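Local structure of trehalose-6-phosphate phosphatase (Candida albicans, 5DXF) at residues 204-209 with 228-233; 433-438 with 459-464; 299-304 with 437-442. The protein belongs to glycosyltransferase family 20 through its N-terminal domain, which has the two-lobed GT-B fold. All coordinates share one frame; numbering follows the deposited sequence.

Interaction 1 (204-209 with 228-233)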
ATOM      1  N   HIS A 204      -0.491  -7.696  10.358  1.00 75.06           N
ATOM      2  CA  HIS A 204      -0.099  -6.579   9.518  1.00 68.53           C
ATOM      3  C   HIS A 204      -0.518  -5.201  10.005  1.00 65.37           C
ATOM      4  O   HIS A 204      -1.657  -4.973  10.372  1.00 65.77           O
ATOM      5  CB  HIS A 204      -0.615  -6.788   8.102  1.00 63.35           C
ATOM      6  CG  HIS A 204      -0.366  -8.157   7.563  1.00 62.55           C
ATOM      7  ND1 HIS A 204       0.491  -8.396   6.515  1.00 67.47           N
ATOM      8  CD2 HIS A 204      -0.874  -9.358   7.912  1.00 66.88           C
ATOM      9  CE1 HIS A 204       0.509  -9.686   6.246  1.00 69.62           C
ATOM     10  NE2 HIS A 204      -0.309 -10.292   7.083  1.00 74.50           N
ATOM     11  N   ASP A 205       0.446  -4.297  10.008  1.00 61.75           N
ATOM     12  CA  ASP A 205       0.230  -2.856  10.019  1.00 61.49           C
ATOM     13  C   ASP A 205      -0.077  -2.172  11.344  1.00 61.71           C
ATOM     14  O   ASP A 205      -0.124  -2.793  12.387  1.00 62.72           O
ATOM     15  CB  ASP A 205      -0.783  -2.452   8.957  1.00 53.00           C
ATOM     16  CG  ASP A 205      -0.141  -1.786   7.776  1.00 53.89           C
ATOM     17  OD1 ASP A 205       1.096  -1.730   7.722  1.00 53.43           O
ATOM     18  OD2 ASP A 205      -0.870  -1.317   6.891  1.00 54.64           O
ATOM     19  N   TYR A 206      -0.279  -0.867  11.259  1.00 64.11           N
ATOM     20  CA  TYR A 206      -0.361   0.029  12.404  1.00 66.75           C
ATOM     21  C   TYR A 206      -1.551  -0.147  13.339  1.00 60.87           C
ATOM     22  O   TYR A 206      -1.503   0.277  14.483  1.00 64.33           O
ATOM     23  CB  TYR A 206      -0.207   1.481  11.964  1.00 60.21           C
ATOM     24  CG  TYR A 206      -1.113   1.882  10.840  1.00 61.57           C
ATOM     25  CD1 TYR A 206      -0.855   1.492   9.546  1.00 59.24           C
ATOM     26  CD2 TYR A 206      -2.227   2.658  11.079  1.00 56.08           C
ATOM     27  CE1 TYR A 206      -1.688   1.866   8.514  1.00 61.39           C
ATOM     28  CE2 TYR A 206      -3.064   3.036  10.060  1.00 58.72           C
ATOM     29  CZ  TYR A 206      -2.790   2.640   8.780  1.00 67.81           C
ATOM     30  OH  TYR A 206      -3.629   3.018   7.770  1.00 59.84           O
ATOM     31  N   TYR A 207      -2.632  -0.726  12.846  1.00 60.94           N
ATOM     32  CA  TYR A 207      -3.807  -0.932  13.684  1.00 64.20           C
ATOM     33  C   TYR A 207      -3.538  -1.981  14.758  1.00 69.11           C
ATOM     34  O   TYR A 207      -4.230  -2.040  15.775  1.00 63.64           O
ATOM     35  CB  TYR A 207      -5.009  -1.355  12.836  1.00 68.65           C
ATOM     36  CG  TYR A 207      -5.706  -0.230  12.102  1.00 64.62           C
ATOM     37  CD1 TYR A 207      -6.947   0.232  12.520  1.00 63.19           C
ATOM     38  CD2 TYR A 207      -5.128   0.364  10.988  1.00 63.89           C
ATOM     39  CE1 TYR A 207      -7.594   1.255  11.847  1.00 61.23           C
ATOM     40  CE2 TYR A 207      -5.767   1.384  10.310  1.00 62.69           C
ATOM     41  CZ  TYR A 207      -6.997   1.828  10.744  1.00 57.66           C
ATOM     42  OH  TYR A 207      -7.630   2.846  10.071  1.00 55.57           O
ATOM     43  N   LEU A 208      -2.522  -2.803  14.526  1.00 69.54           N
ATOM     44  CA  LEU A 208      -2.267  -3.964  15.368  1.00 70.91           C
ATOM     45  C   LEU A 208      -0.865  -3.964  15.972  1.00 71.02           C
ATOM     46  O   LEU A 208      -0.273  -5.022  16.191  1.00 69.52           O
ATOM     47  CB  LEU A 208      -2.492  -5.236  14.552  1.00 71.05           C
ATOM     48  CG  LEU A 208      -3.896  -5.305  13.946  1.00 79.16           C
ATOM     49  CD1 LEU A 208      -4.088  -6.577  13.139  1.00 83.42           C
ATOM     50  CD2 LEU A 208      -4.939  -5.184  15.047  1.00 76.33           C
ATOM     51  N   LEU A 209      -0.335  -2.778  16.216  1.00 68.71           N
ATOM     52  CA  LEU A 209       0.989  -2.597  16.791  1.00 66.41           C
ATOM     53  C   LEU A 209       1.105  -3.146  18.199  1.00 72.14           C
ATOM     54  O   LEU A 209       2.155  -3.618  18.605  1.00 69.95           O
ATOM     55  CB  LEU A 209       1.373  -1.128  16.780  1.00 69.55           C
ATOM     56  CG  LEU A 209       1.688  -0.546  15.412  1.00 67.78           C
ATOM     57  CD1 LEU A 209       2.123   0.893  15.558  1.00 60.23           C
ATOM     58  CD2 LEU A 209       2.736  -1.360  14.689  1.00 60.34           C
ATOM     59  N   LEU A 228       5.124  -4.512   8.595  1.00 52.71           N
ATOM     60  CA  LEU A 228       4.622  -3.151   8.496  1.00 52.99           C
ATOM     61  C   LEU A 228       4.573  -2.728   7.035  1.00 51.97           C
ATOM     62  O   LEU A 228       5.606  -2.651   6.374  1.00 56.81           O
ATOM     63  CB  LEU A 228       5.498  -2.192   9.303  1.00 53.17           C
ATOM     64  CG  LEU A 228       4.897  -0.814   9.569  1.00 54.69           C
ATOM     65  CD1 LEU A 228       3.744  -0.933  10.553  1.00 54.60           C
ATOM     66  CD2 LEU A 228       5.952   0.155  10.080  1.00 54.05           C
ATOM     67  N   HIS A 229       3.372  -2.469   6.525  1.00 50.51           N
ATOM     68  CA  HIS A 229       3.210  -2.078   5.125  1.00 57.88           C
ATOM     69  C   HIS A 229       3.512  -0.596   4.951  1.00 52.37           C
ATOM     70  O   HIS A 229       4.003  -0.165   3.906  1.00 50.61           O
ATOM     71  CB  HIS A 229       1.794  -2.389   4.627  1.00 54.60           C
ATOM     72  CG  HIS A 229       1.481  -3.848   4.552  1.00 61.83           C
ATOM     73  ND1 HIS A 229       1.514  -4.556   3.368  1.00 52.55           N
ATOM     74  CD2 HIS A 229       1.111  -4.733   5.508  1.00 57.47           C
ATOM     75  CE1 HIS A 229       1.187  -5.811   3.600  1.00 50.51           C
ATOM     76  NE2 HIS A 229       0.937  -5.947   4.890  1.00 59.56           N
ATOM     77  N   VAL A 230       3.203   0.179   5.983  1.00 51.34           N
ATOM     78  CA  VAL A 230       3.467   1.612   5.978  1.00 55.12           C
ATOM     79  C   VAL A 230       4.910   1.904   6.394  1.00 51.18           C
ATOM     80  O   VAL A 230       5.571   1.032   6.963  1.00 51.53           O
ATOM     81  CB  VAL A 230       2.488   2.352   6.924  1.00 51.64           C
ATOM     82  CG1 VAL A 230       1.101   2.377   6.312  1.00 48.86           C
ATOM     83  CG2 VAL A 230       2.458   1.694   8.300  1.00 46.66           C
ATOM     84  N   PRO A 231       5.364   3.126   6.207  1.00 53.15           N
ATOM     85  CA  PRO A 231       6.713   3.514   6.610  1.00 55.31           C
ATOM     86  C   PRO A 231       6.882   3.565   8.119  1.00 49.67           C
ATOM     87  O   PRO A 231       5.911   3.689   8.836  1.00 48.74           O
ATOM     88  CB  PRO A 231       6.842   4.918   6.048  1.00 52.39           C
ATOM     89  CG  PRO A 231       5.932   4.935   4.889  1.00 51.53           C
ATOM     90  CD  PRO A 231       4.776   4.075   5.258  1.00 45.90           C
ATOM     91  N   PHE A 232       8.110   3.436   8.595  1.00 53.35           N
ATOM     92  CA  PHE A 232       8.390   3.652  10.004  1.00 53.92           C
ATOM     93  C   PHE A 232       9.177   4.929  10.195  1.00 54.26           C
ATOM     94  O   PHE A 232      10.149   5.182   9.499  1.00 51.11           O
ATOM     95  CB  PHE A 232       9.113   2.479  10.649  1.00 48.43           C
ATOM     96  CG  PHE A 232       8.848   2.356  12.115  1.00 47.69           C
ATOM     97  CD1 PHE A 232       7.768   1.648  12.572  1.00 42.81           C
ATOM     98  CD2 PHE A 232       9.669   2.974  13.033  1.00 53.78           C
ATOM     99  CE1 PHE A 232       7.510   1.546  13.915  1.00 46.70           C
ATOM    100  CE2 PHE A 232       9.425   2.878  14.380  1.00 46.68           C
ATOM    101  CZ  PHE A 232       8.339   2.164  14.822  1.00 49.05           C
ATOM    102  N   PRO A 233       8.672   5.774  11.194  1.00 50.62           N
ATOM    103  CA  PRO A 233       9.385   7.055  11.287  1.00 55.33           C
ATOM    104  C   PRO A 233      10.668   7.035  12.103  1.00 52.30           C
ATOM    105  O   PRO A 233      10.828   6.180  12.955  1.00 44.49           O
ATOM    106  CB  PRO A 233       8.371   7.965  11.950  1.00 50.00           C
ATOM    107  CG  PRO A 233       7.761   7.102  12.972  1.00 50.64           C
ATOM    108  CD  PRO A 233       7.600   5.778  12.312  1.00 51.30           C
TER
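His204 and His229 both carry CG anti to the carbonyl carbon and beside the backbone N (chi1 -47° and -67°), which brings their imidazoles together edge to edge where two loops meet at the C-terminal ends of parallel strands 200-204 and 223-227. These strands are neighbours in the large sheet of the first lobe of the GT-B fold, a Rossmann-like lobe in which such strand-end loops face the cleft between the lobes. His204 ND1 lies 3.0 Å from His229 NE2 in a hydrogen bond for which either nitrogen could be the donor. Neither ring covers the face of the other. The far nitrogen of His204, NE2, is hydrogen-bonded to Asn35 OD1, so the ring is held at both nitrogens.

Asp205 supplies the second polar link. Its carboxylate crosses His229 nearly perpendicular to the imidazole, and OD1 accepts the backbone N-H of His229 at 2.7 Å on the syn side, 28° out of the carboxylate plane. The N-H of Val230 adds a weak bond to the same oxygen at 3.3 Å. One carboxylate oxygen thus accepts from two successive amides, firmly from the first and weakly from the second.

Two apolar contacts accompany these bonds. Leu228 CD1 comes to Leu209 CD2 at 4.3 Å, while Leu209 also rests on Leu247 and Met251 of helix 244-251. Separately, the Tyr206 and Val230 side chains cross at about a right angle, and the tyrosine hydroxyl, like that of Tyr207, is bonded to Glu153 on helix 147-160. Both valine methyls take part: CG2 approaches Tyr206 CD1 at 3.5 Å, and CG1 sits 3.6 Å from Tyr206 CE1.

Interaction 2 (433-438 with 459-464)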
ATOM      1  N   VAL A 433       5.318  11.233  -1.895  1.00 49.56           N
ATOM      2  CA  VAL A 433       6.186  11.908  -0.936  1.00 50.93           C
ATOM      3  C   VAL A 433       6.773  10.912   0.056  1.00 48.83           C
ATOM      4  O   VAL A 433       7.954  10.989   0.409  1.00 53.71           O
ATOM      5  CB  VAL A 433       5.420  13.022  -0.178  1.00 46.24           C
ATOM      6  CG1 VAL A 433       6.119  13.394   1.125  1.00 58.91           C
ATOM      7  CG2 VAL A 433       5.261  14.241  -1.072  1.00 46.06           C
ATOM      8  N   ARG A 434       5.944   9.963   0.483  1.00 48.07           N
ATOM      9  CA  ARG A 434       6.362   8.950   1.443  1.00 41.18           C
ATOM     10  C   ARG A 434       5.368   7.794   1.506  1.00 46.15           C
ATOM     11  O   ARG A 434       4.208   7.983   1.879  1.00 54.62           O
ATOM     12  CB  ARG A 434       6.531   9.573   2.833  1.00 46.15           C
ATOM     13  CG  ARG A 434       6.995   8.603   3.906  1.00 55.25           C
ATOM     14  CD  ARG A 434       7.618   9.351   5.076  1.00 48.48           C
ATOM     15  NE  ARG A 434       7.821   8.502   6.247  1.00 53.53           N
ATOM     16  CZ  ARG A 434       8.932   7.815   6.494  1.00 58.20           C
ATOM     17  NH1 ARG A 434       9.950   7.866   5.646  1.00 50.79           N
ATOM     18  NH2 ARG A 434       9.025   7.075   7.589  1.00 54.70           N
ATOM     19  N   ASP A 435       5.823   6.597   1.142  1.00 48.32           N
ATOM     20  CA  ASP A 435       4.987   5.404   1.255  1.00 57.04           C
ATOM     21  C   ASP A 435       5.810   4.140   1.485  1.00 55.13           C
ATOM     22  O   ASP A 435       7.028   4.138   1.307  1.00 57.57           O
ATOM     23  CB  ASP A 435       4.109   5.234   0.007  1.00 66.87           C
ATOM     24  CG  ASP A 435       4.913   5.161  -1.286  1.00 64.57           C
ATOM     25  OD1 ASP A 435       6.114   4.816  -1.256  1.00 59.54           O
ATOM     26  OD2 ASP A 435       4.327   5.441  -2.352  1.00 59.59           O
ATOM     27  N   GLY A 436       5.133   3.067   1.879  1.00 57.67           N
ATOM     28  CA  GLY A 436       5.779   1.777   2.023  1.00 59.59           C
ATOM     29  C   GLY A 436       6.082   1.190   0.660  1.00 62.07           C
ATOM     30  O   GLY A 436       7.217   0.809   0.375  1.00 62.45           O
ATOM     31  N   MET A 437       5.061   1.130  -0.190  1.00 62.75           N
ATOM     32  CA  MET A 437       5.213   0.588  -1.535  1.00 64.12           C
ATOM     33  C   MET A 437       4.174   1.138  -2.505  1.00 62.45           C
ATOM     34  O   MET A 437       3.014   1.334  -2.144  1.00 67.81           O
ATOM     35  CB  MET A 437       5.130  -0.939  -1.506  1.00 65.36           C
ATOM     36  CG  MET A 437       6.483  -1.621  -1.528  1.00 71.12           C
ATOM     37  SD  MET A 437       7.423  -1.170  -2.997  1.00 74.00           S
ATOM     38  CE  MET A 437       9.081  -1.585  -2.472  1.00 64.63           C
ATOM     39  N   ASN A 438       4.600   1.381  -3.740  1.00 56.52           N
ATOM     40  CA  ASN A 438       3.689   1.806  -4.794  1.00 55.02           C
ATOM     41  C   ASN A 438       3.341   0.643  -5.717  1.00 54.67           C
ATOM     42  O   ASN A 438       4.116   0.283  -6.604  1.00 56.35           O
ATOM     43  CB  ASN A 438       4.292   2.958  -5.597  1.00 61.05           C
ATOM     44  CG  ASN A 438       3.271   3.646  -6.484  1.00 66.58           C
ATOM     45  OD1 ASN A 438       3.130   3.317  -7.662  1.00 61.43           O
ATOM     46  ND2 ASN A 438       2.548   4.605  -5.917  1.00 61.55           N
ATOM     47  N   GLU A 459      12.032   9.355  -5.976  1.00 50.26           N
ATOM     48  CA  GLU A 459      13.118   8.703  -5.257  1.00 53.62           C
ATOM     49  C   GLU A 459      12.736   8.452  -3.803  1.00 54.31           C
ATOM     50  O   GLU A 459      13.425   7.725  -3.085  1.00 54.03           O
ATOM     51  CB  GLU A 459      14.392   9.543  -5.333  1.00 51.85           C
ATOM     52  CG  GLU A 459      14.272  10.908  -4.682  1.00 51.05           C
ATOM     53  CD  GLU A 459      15.510  11.753  -4.887  1.00 62.81           C
ATOM     54  OE1 GLU A 459      16.115  11.666  -5.975  1.00 67.86           O
ATOM     55  OE2 GLU A 459      15.883  12.501  -3.958  1.00 69.60           O
ATOM     56  N   PHE A 460      11.631   9.053  -3.374  1.00 52.48           N
ATOM     57  CA  PHE A 460      11.190   8.940  -1.991  1.00 58.39           C
ATOM     58  C   PHE A 460      10.196   7.803  -1.786  1.00 55.85           C
ATOM     59  O   PHE A 460       9.889   7.443  -0.650  1.00 60.72           O
ATOM     60  CB  PHE A 460      10.572  10.256  -1.521  1.00 53.68           C
ATOM     61  CG  PHE A 460      11.524  11.414  -1.543  1.00 54.15           C
ATOM     62  CD1 PHE A 460      12.527  11.519  -0.595  1.00 51.01           C
ATOM     63  CD2 PHE A 460      11.414  12.399  -2.507  1.00 45.52           C
ATOM     64  CE1 PHE A 460      13.405  12.583  -0.611  1.00 49.67           C
ATOM     65  CE2 PHE A 460      12.288  13.466  -2.528  1.00 47.97           C
ATOM     66  CZ  PHE A 460      13.285  13.558  -1.579  1.00 58.10           C
ATOM     67  N   THR A 461       9.686   7.238  -2.875  1.00 61.28           N
ATOM     68  CA  THR A 461       8.786   6.098  -2.755  1.00 66.30           C
ATOM     69  C   THR A 461       9.596   4.832  -2.504  1.00 62.81           C
ATOM     70  O   THR A 461      10.754   4.731  -2.913  1.00 65.96           O
ATOM     71  CB  THR A 461       7.896   5.916  -4.006  1.00 65.76           C
ATOM     72  OG1 THR A 461       6.833   5.005  -3.706  1.00 57.34           O
ATOM     73  CG2 THR A 461       8.699   5.378  -5.178  1.00 67.77           C
ATOM     74  N   GLY A 462       8.984   3.874  -1.816  1.00 60.29           N
ATOM     75  CA  GLY A 462       9.655   2.637  -1.466  1.00 60.64           C
ATOM     76  C   GLY A 462      10.020   1.799  -2.677  1.00 65.23           C
ATOM     77  O   GLY A 462      10.983   1.040  -2.644  1.00 60.82           O
ATOM     78  N   THR A 463       9.253   1.940  -3.753  1.00 60.17           N
ATOM     79  CA  THR A 463       9.468   1.131  -4.951  1.00 59.90           C
ATOM     80  C   THR A 463      10.787   1.494  -5.633  1.00 59.17           C
ATOM     81  O   THR A 463      11.395   0.666  -6.313  1.00 57.28           O
ATOM     82  CB  THR A 463       8.298   1.283  -5.946  1.00 60.06           C
ATOM     83  OG1 THR A 463       7.062   0.990  -5.281  1.00 57.66           O
ATOM     84  CG2 THR A 463       8.459   0.323  -7.108  1.00 57.28           C
ATOM     85  N   ALA A 464      11.242   2.727  -5.426  1.00 61.19           N
ATOM     86  CA  ALA A 464      12.559   3.135  -5.903  1.00 65.62           C
ATOM     87  C   ALA A 464      13.649   2.204  -5.362  1.00 62.71           C
ATOM     88  O   ALA A 464      14.700   2.043  -5.985  1.00 62.42           O
ATOM     89  CB  ALA A 464      12.850   4.578  -5.512  1.00 55.16           C
TER
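Asp435 OD1 receives two hydrogen bonds from consecutive residues of the facing loop: the hydroxyl OG1 of Thr461 at 2.6 Å and the backbone N of Gly462 at 3.1 Å. The two donors use the oxygen differently. Thr461 OG1 reaches its syn lone pair, on the side of OD2, whereas the Gly462 N-H arrives nearly in line with the C-O bond and is close to straight, with an angle of 163° at the hydrogen. With CG placed between its own backbone N and carbonyl carbon (chi1 57°), the aspartate reaches across to the 459-464 loop. Its other oxygen, OD2, forms a salt bridge with Arg344 NH1, so both oxygens of this buried carboxylate have strong partners.

Further along, the same two loops are tied in the reverse sense. Asn438 N donates to Thr463 OG1 at 2.9 Å; the threonine hydroxyl lies anti to its own carbonyl carbon, beside the backbone N, and turns toward the 433-438 chain. Between these polar links the backbones come closest, by CA atoms, at Met437 and Gly462, 4.9 Å apart. Beside this pair Gly462, which has no side chain, sits against Gly436 O and directs a CA-H at it over 3.6 Å from CA. The bent Met437 chain crosses Thr463 at about a right angle, its SD beside the threonine, with Gln260 touching it from elsewhere. At the outer end, Phe460 CB lies beside Val433 O, and both residues pack against Trp476.

In the second GT-B lobe, both loops follow neighbouring parallel strands, 428-430 and 455-458. The first leads into helix 439-447, on whose opening turn Thr463 touches Ser441 and Leu442.

Interaction 3 (299-304 with 437-442)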
ATOM      1  N   ILE A 299       7.137  -6.013  -0.383  1.00 56.54           N
ATOM      2  CA  ILE A 299       6.043  -6.803  -0.927  1.00 57.51           C
ATOM      3  C   ILE A 299       5.932  -6.706  -2.438  1.00 57.45           C
ATOM      4  O   ILE A 299       6.251  -5.683  -3.029  1.00 53.06           O
ATOM      5  CB  ILE A 299       4.694  -6.427  -0.304  1.00 56.68           C
ATOM      6  CG1 ILE A 299       3.666  -7.512  -0.595  1.00 53.62           C
ATOM      7  CG2 ILE A 299       4.219  -5.087  -0.826  1.00 45.14           C
ATOM      8  CD1 ILE A 299       2.532  -7.544   0.397  1.00 54.18           C
ATOM      9  N   GLY A 300       5.485  -7.792  -3.053  1.00 70.75           N
ATOM     10  CA  GLY A 300       5.300  -7.831  -4.491  1.00 62.86           C
ATOM     11  C   GLY A 300       3.836  -8.021  -4.840  1.00 53.31           C
ATOM     12  O   GLY A 300       3.015  -8.284  -3.960  1.00 46.16           O
ATOM     13  N   ILE A 301       3.530  -7.851  -6.117  1.00 61.21           N
ATOM     14  CA  ILE A 301       2.203  -8.089  -6.667  1.00 63.03           C
ATOM     15  C   ILE A 301       1.987  -9.524  -7.131  1.00 58.31           C
ATOM     16  O   ILE A 301       2.925 -10.287  -7.264  1.00 58.37           O
ATOM     17  CB  ILE A 301       1.879  -7.112  -7.807  1.00 56.53           C
ATOM     18  CG1 ILE A 301       2.997  -7.073  -8.828  1.00 52.06           C
ATOM     19  CG2 ILE A 301       1.680  -5.716  -7.263  1.00 62.44           C
ATOM     20  CD1 ILE A 301       2.801  -6.001  -9.872  1.00 58.46           C
ATOM     21  N   ASP A 302       0.738  -9.882  -7.380  1.00 66.85           N
ATOM     22  CA  ASP A 302       0.428 -11.165  -7.972  1.00 60.57           C
ATOM     23  C   ASP A 302       0.555 -10.985  -9.452  1.00 62.18           C
ATOM     24  O   ASP A 302      -0.388 -10.629 -10.128  1.00 62.35           O
ATOM     25  CB  ASP A 302      -0.997 -11.557  -7.654  1.00 63.70           C
ATOM     26  CG  ASP A 302      -1.337 -12.918  -8.150  1.00 64.60           C
ATOM     27  OD1 ASP A 302      -0.708 -13.363  -9.123  1.00 65.14           O
ATOM     28  OD2 ASP A 302      -2.223 -13.550  -7.558  1.00 67.02           O
ATOM     29  N   THR A 303       1.756 -11.219  -9.945  1.00 67.11           N
ATOM     30  CA  THR A 303       2.102 -10.920 -11.316  1.00 66.79           C
ATOM     31  C   THR A 303       1.328 -11.719 -12.342  1.00 72.31           C
ATOM     32  O   THR A 303       0.944 -11.198 -13.373  1.00 69.99           O
ATOM     33  CB  THR A 303       3.593 -11.144 -11.541  1.00 63.64           C
ATOM     34  OG1 THR A 303       4.313 -10.517 -10.486  1.00 75.33           O
ATOM     35  CG2 THR A 303       4.016 -10.527 -12.825  1.00 73.79           C
ATOM     36  N   GLU A 304       1.124 -12.993 -12.073  1.00 72.32           N
ATOM     37  CA  GLU A 304       0.455 -13.860 -13.048  1.00 79.91           C
ATOM     38  C   GLU A 304      -0.992 -13.433 -13.282  1.00 70.63           C
ATOM     39  O   GLU A 304      -1.448 -13.403 -14.427  1.00 76.84           O
ATOM     40  CB  GLU A 304       0.518 -15.346 -12.623  1.00 83.24           C
ATOM     41  CG  GLU A 304      -0.493 -15.829 -11.563  1.00 84.18           C
ATOM     42  CD  GLU A 304      -0.636 -17.349 -11.538  1.00 92.34           C
ATOM     43  OE1 GLU A 304      -0.639 -17.963 -12.627  1.00 81.50           O
ATOM     44  OE2 GLU A 304      -0.745 -17.930 -10.434  1.00 89.74           O
ATOM     45  N   MET A 437       5.061   1.130  -0.190  1.00 62.75           N
ATOM     46  CA  MET A 437       5.213   0.588  -1.535  1.00 64.12           C
ATOM     47  C   MET A 437       4.174   1.138  -2.505  1.00 62.45           C
ATOM     48  O   MET A 437       3.014   1.334  -2.144  1.00 67.81           O
ATOM     49  CB  MET A 437       5.130  -0.939  -1.506  1.00 65.36           C
ATOM     50  CG  MET A 437       6.483  -1.621  -1.528  1.00 71.12           C
ATOM     51  SD  MET A 437       7.423  -1.170  -2.997  1.00 74.00           S
ATOM     52  CE  MET A 437       9.081  -1.585  -2.472  1.00 64.63           C
ATOM     53  N   ASN A 438       4.600   1.381  -3.740  1.00 56.52           N
ATOM     54  CA  ASN A 438       3.689   1.806  -4.794  1.00 55.02           C
ATOM     55  C   ASN A 438       3.341   0.643  -5.717  1.00 54.67           C
ATOM     56  O   ASN A 438       4.116   0.283  -6.604  1.00 56.35           O
ATOM     57  CB  ASN A 438       4.292   2.958  -5.597  1.00 61.05           C
ATOM     58  CG  ASN A 438       3.271   3.646  -6.484  1.00 66.58           C
ATOM     59  OD1 ASN A 438       3.130   3.317  -7.662  1.00 61.43           O
ATOM     60  ND2 ASN A 438       2.548   4.605  -5.917  1.00 61.55           N
ATOM     61  N   THR A 439       2.170   0.057  -5.492  1.00 51.61           N
ATOM     62  CA  THR A 439       1.687  -1.080  -6.269  1.00 57.26           C
ATOM     63  C   THR A 439       1.444  -0.709  -7.734  1.00 55.42           C
ATOM     64  O   THR A 439       1.731  -1.491  -8.655  1.00 60.49           O
ATOM     65  CB  THR A 439       0.381  -1.633  -5.654  1.00 63.65           C
ATOM     66  OG1 THR A 439       0.636  -2.094  -4.321  1.00 57.18           O
ATOM     67  CG2 THR A 439      -0.177  -2.772  -6.484  1.00 63.00           C
ATOM     68  N   THR A 440       0.926   0.499  -7.933  1.00 55.19           N
ATOM     69  CA  THR A 440       0.548   0.997  -9.251  1.00 54.02           C
ATOM     70  C   THR A 440       1.713   0.987 -10.241  1.00 49.70           C
ATOM     71  O   THR A 440       1.524   0.689 -11.419  1.00 54.41           O
ATOM     72  CB  THR A 440      -0.023   2.429  -9.149  1.00 51.29           C
ATOM     73  OG1 THR A 440      -1.153   2.428  -8.268  1.00 67.74           O
ATOM     74  CG2 THR A 440      -0.452   2.946 -10.515  1.00 49.17           C
ATOM     75  N   SER A 441       2.912   1.304  -9.763  1.00 46.23           N
ATOM     76  CA  SER A 441       4.095   1.309 -10.620  1.00 48.29           C
ATOM     77  C   SER A 441       4.409  -0.090 -11.141  1.00 51.22           C
ATOM     78  O   SER A 441       4.652  -0.279 -12.335  1.00 47.03           O
ATOM     79  CB  SER A 441       5.301   1.875  -9.868  1.00 51.79           C
ATOM     80  OG  SER A 441       5.514   1.183  -8.650  1.00 45.42           O
ATOM     81  N   LEU A 442       4.402  -1.065 -10.237  1.00 52.03           N
ATOM     82  CA  LEU A 442       4.648  -2.458 -10.587  1.00 53.42           C
ATOM     83  C   LEU A 442       3.609  -2.969 -11.587  1.00 60.84           C
ATOM     84  O   LEU A 442       3.957  -3.536 -12.636  1.00 50.99           O
ATOM     85  CB  LEU A 442       4.644  -3.324  -9.328  1.00 54.80           C
ATOM     86  CG  LEU A 442       5.522  -2.862  -8.162  1.00 60.15           C
ATOM     87  CD1 LEU A 442       5.273  -3.716  -6.925  1.00 48.46           C
ATOM     88  CD2 LEU A 442       6.992  -2.894  -8.549  1.00 53.24           C
TER
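Ile301 projects its branched side chain onto the first turn of helix 439-447, where it meets Leu442 and Thr439, in a buried apolar contact that spans the two lobes of the GT-B fold. Segment 299-304 continues from strand 290-296 of the first lobe, while helix 439-447 belongs to the second. Ile301 has the most surface covered, followed by Leu442 and then Ile299.

Each branch of Ile301 has a partner of its own. With CG1 set between its backbone N and carbonyl carbon (chi1 50°), the longer branch extends so that CD1 lies against Leu442 CB at 3.3 Å. The shorter branch, CG2, is anti to the carbonyl carbon and touches the Thr439 methyl CG2 at 3.6 Å; Leu442 CD1 lies near the same Ile301 methyl, at 4.1 Å. The isoleucine therefore touches two residues three apart on one helix, crossing both obliquely. Ile446, one turn on, also touches it.

Leu442 CD1 also lies near Ile299 O, at 4.5 Å. Separately, Ile299 CG2 makes a looser contact with Met437 CG at 4.2 Å. Ile299 also packs on Ala67 of helix 66-76 and on Trp515 of the C-terminal helix 512-526, while Thr439 touches Ser66 and Ala67, so these helices of different parts of the chain converge around the lobe junction.

No hydrogen bond crosses between the segments; each has its own polar bonds at a helix start. Asp302 is the N-cap of helix 303-311, its OD1 bonded to Lys305 N and to Gln513 NE2. Asn438 caps the other helix: its OD1 accepts Ser441 N at 2.9 Å, and Ser441 OG donates to Asn438 O at 2.6 Å, tilted 29° from the carbonyl plane.

All three contacts are centred within about 11 Å of the centre of the molecule. Interactions 2 and 3 are buried and interaction 1 partly so. Interactions 1 and 2 each join loops following adjacent parallel strands, one pair in each lobe, and in both an aspartate oxygen accepts from two donors: two amides in interaction 1, a hydroxyl and one amide in interaction 2. They touch across the cleft, where Pro231 packs on Arg434. Interaction 3 instead crosses between lobes and relies on apolar side chains. It shares Met437 and Asn438 with interaction 2: the loop bonded to 459-464 opens directly into the helix that packs on 299-304. A methyl contact from Ile299 to His229 brings interactions 1 and 3 together.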